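PDB 5ZWT: acyl carrier protein from Leishmania major, which probably carries the growing acyl chain in fatty acid biosynthesis on a phosphopantetheine arm, and is seen here in its apo form. Local coordinates for residues T9-V14 and D71-I76. The protein carries 1 engineered substitution. Sequence-based numbering, arbitrary orientation.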
loop_
_atom_site.group_PDB
_atom_site.type_symbol
_atom_site.label_atom_id
_atom_site.label_comp_id
_atom_site.label_asym_id
_atom_site.label_seq_id
_atom_site.Cartn_x
_atom_site.Cartn_y
_atom_site.Cartn_z
ATOM N N THR A 9 -5.942 3.450 -3.216
ATOM C CA THR A 9 -6.639 3.790 -1.977
ATOM C C THR A 9 -6.177 5.135 -1.443
ATOM O O THR A 9 -6.985 5.957 -0.965
ATOM C CB THR A 9 -6.391 2.696 -0.932
ATOM O OG1 THR A 9 -6.889 1.431 -1.403
ATOM C CG2 THR A 9 -7.048 3.048 0.391
ATOM N N ARG A 10 -4.876 5.389 -1.513
ATOM C CA ARG A 10 -4.420 6.659 -0.979
ATOM C C ARG A 10 -4.686 7.798 -1.957
ATOM O O ARG A 10 -4.992 8.906 -1.521
ATOM C CB ARG A 10 -2.946 6.555 -0.593
ATOM C CG ARG A 10 -2.716 5.575 0.578
ATOM C CD ARG A 10 -1.255 5.195 0.702
ATOM N NE ARG A 10 -0.386 6.357 0.816
ATOM C CZ ARG A 10 0.944 6.286 0.767
ATOM N NH1 ARG A 10 1.534 5.108 0.614
ATOM N NH2 ARG A 10 1.684 7.386 0.869
ATOM N N VAL A 11 -4.643 7.544 -3.269
ATOM C CA VAL A 11 -5.001 8.624 -4.193
ATOM C C VAL A 11 -6.467 8.996 -4.037
ATOM O O VAL A 11 -6.824 10.185 -4.056
ATOM C CB VAL A 11 -4.670 8.253 -5.650
ATOM C CG1 VAL A 11 -5.237 9.327 -6.607
ATOM C CG2 VAL A 11 -3.171 8.153 -5.822
ATOM N N LEU A 12 -7.336 7.997 -3.835
ATOM C CA LEU A 12 -8.767 8.282 -3.725
ATOM C C LEU A 12 -9.032 9.195 -2.549
ATOM O O LEU A 12 -9.853 10.113 -2.648
ATOM C CB LEU A 12 -9.585 6.989 -3.582
ATOM C CG LEU A 12 -9.756 6.091 -4.817
ATOM C CD1 LEU A 12 -10.371 4.770 -4.415
ATOM C CD2 LEU A 12 -10.609 6.773 -5.874
ATOM N N GLU A 13 -8.309 8.999 -1.442
ATOM C CA GLU A 13 -8.588 9.811 -0.262
ATOM C C GLU A 13 -8.014 11.208 -0.407
ATOM O O GLU A 13 -8.634 12.188 0.047
ATOM C CB GLU A 13 -8.027 9.132 0.992
ATOM C CG GLU A 13 -8.949 9.205 2.214
ATOM C CD GLU A 13 -10.271 8.486 1.984
ATOM O OE1 GLU A 13 -10.254 7.359 1.448
ATOM O OE2 GLU A 13 -11.330 9.060 2.316
ATOM N N VAL A 14 -6.881 11.342 -1.102
ATOM C CA VAL A 14 -6.374 12.675 -1.409
ATOM C C VAL A 14 -7.397 13.447 -2.232
ATOM O O VAL A 14 -7.703 14.610 -1.939
ATOM C CB VAL A 14 -5.019 12.593 -2.140
ATOM C CG1 VAL A 14 -4.611 13.979 -2.650
ATOM C CG2 VAL A 14 -3.963 12.043 -1.186
ATOM N N ASP A 71 -4.459 8.091 -14.314
ATOM C CA ASP A 71 -3.154 8.665 -14.644
ATOM C C ASP A 71 -2.268 8.733 -13.406
ATOM O O ASP A 71 -1.086 8.361 -13.445
ATOM C CB ASP A 71 -3.295 10.072 -15.255
ATOM C CG ASP A 71 -3.939 10.078 -16.634
ATOM O OD1 ASP A 71 -3.969 9.012 -17.302
ATOM O OD2 ASP A 71 -4.355 11.181 -17.080
ATOM N N ALA A 72 -2.830 9.205 -12.288
ATOM C CA ALA A 72 -2.055 9.335 -11.059
ATOM C C ALA A 72 -1.615 7.983 -10.525
ATOM O O ALA A 72 -0.454 7.816 -10.131
ATOM C CB ALA A 72 -2.871 10.059 -9.984
ATOM N N VAL A 73 -2.529 7.008 -10.497
ATOM C CA VAL A 73 -2.203 5.712 -9.916
ATOM C C VAL A 73 -1.172 4.977 -10.770
ATOM O O VAL A 73 -0.225 4.384 -10.241
ATOM C CB VAL A 73 -3.486 4.887 -9.713
ATOM C CG1 VAL A 73 -3.139 3.482 -9.285
ATOM C CG2 VAL A 73 -4.359 5.551 -8.642
ATOM N N GLU A 74 -1.320 5.027 -12.099
ATOM C CA GLU A 74 -0.352 4.371 -12.979
ATOM C C GLU A 74 1.042 4.958 -12.800
ATOM O O GLU A 74 2.037 4.222 -12.754
ATOM C CB GLU A 74 -0.798 4.495 -14.436
ATOM C CG GLU A 74 -1.975 3.605 -14.820
ATOM C CD GLU A 74 -2.588 4.002 -16.155
ATOM O OE1 GLU A 74 -3.817 3.847 -16.328
ATOM O OE2 GLU A 74 -1.834 4.491 -17.026
ATOM N N TYR A 75 1.127 6.281 -12.659
ATOM C CA TYR A 75 2.417 6.934 -12.490
ATOM C C TYR A 75 3.018 6.626 -11.129
ATOM O O TYR A 75 4.204 6.288 -11.025
ATOM C CB TYR A 75 2.265 8.440 -12.654
ATOM C CG TYR A 75 3.534 9.174 -12.331
ATOM C CD1 TYR A 75 4.535 9.300 -13.280
ATOM C CD2 TYR A 75 3.746 9.716 -11.067
ATOM C CE1 TYR A 75 5.704 9.959 -12.994
ATOM C CE2 TYR A 75 4.918 10.373 -10.770
ATOM C CZ TYR A 75 5.894 10.491 -11.739
ATOM O OH TYR A 75 7.069 11.148 -11.463
ATOM N N ILE A 76 2.227 6.778 -10.065
ATOM C CA ILE A 76 2.770 6.606 -8.724
ATOM C C ILE A 76 3.189 5.159 -8.502
ATOM O O ILE A 76 4.264 4.887 -7.951
ATOM C CB ILE A 76 1.754 7.067 -7.662
ATOM C CG1 ILE A 76 1.455 8.567 -7.793
ATOM C CG2 ILE A 76 2.284 6.766 -6.257
ATOM C CD1 ILE A 76 2.611 9.457 -7.432
#
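Val11 on helix 3-16 points its side chain at helix 69-78, where it meets Ala72 and Val73, a compact example of how a beta-branched residue can touch two neighbours at once. All the contacts are apolar. CG2 of Val11 meets CG2 of Val73 at 4.0 Å, and the same Val73 methyl lies equally close to the branch carbon CB of Val11. CG1 of Val11 is the methyl that reaches Ala72, lying 4.2 Å from its CB. In Val11 the CG1 methyl extends opposite the backbone N (chi1 172°), which leaves CG2 beside that nitrogen. The closest backbone approach between the two segments is the 7.0 Å between the CA atoms of Val11 and Val73.

No hydrogen bond joins the two segments; each helix keeps its backbone bonds to itself, as in Ile76 N to Ala72 O at 2.9 Å. The three touching residues are buried, with the centre of the contact about 4 Å from the centre of the folded chain. Further apolar neighbours extend the packing: Val11 also touches Phe54 and Ile69, Ala72 touches Ile50 of helix 40-53, and Val73 lies against Met4, Val7 and Leu8. First and last long helices thus pack together within the hydrophobic core characteristic of the acyl carrier protein helical bundle.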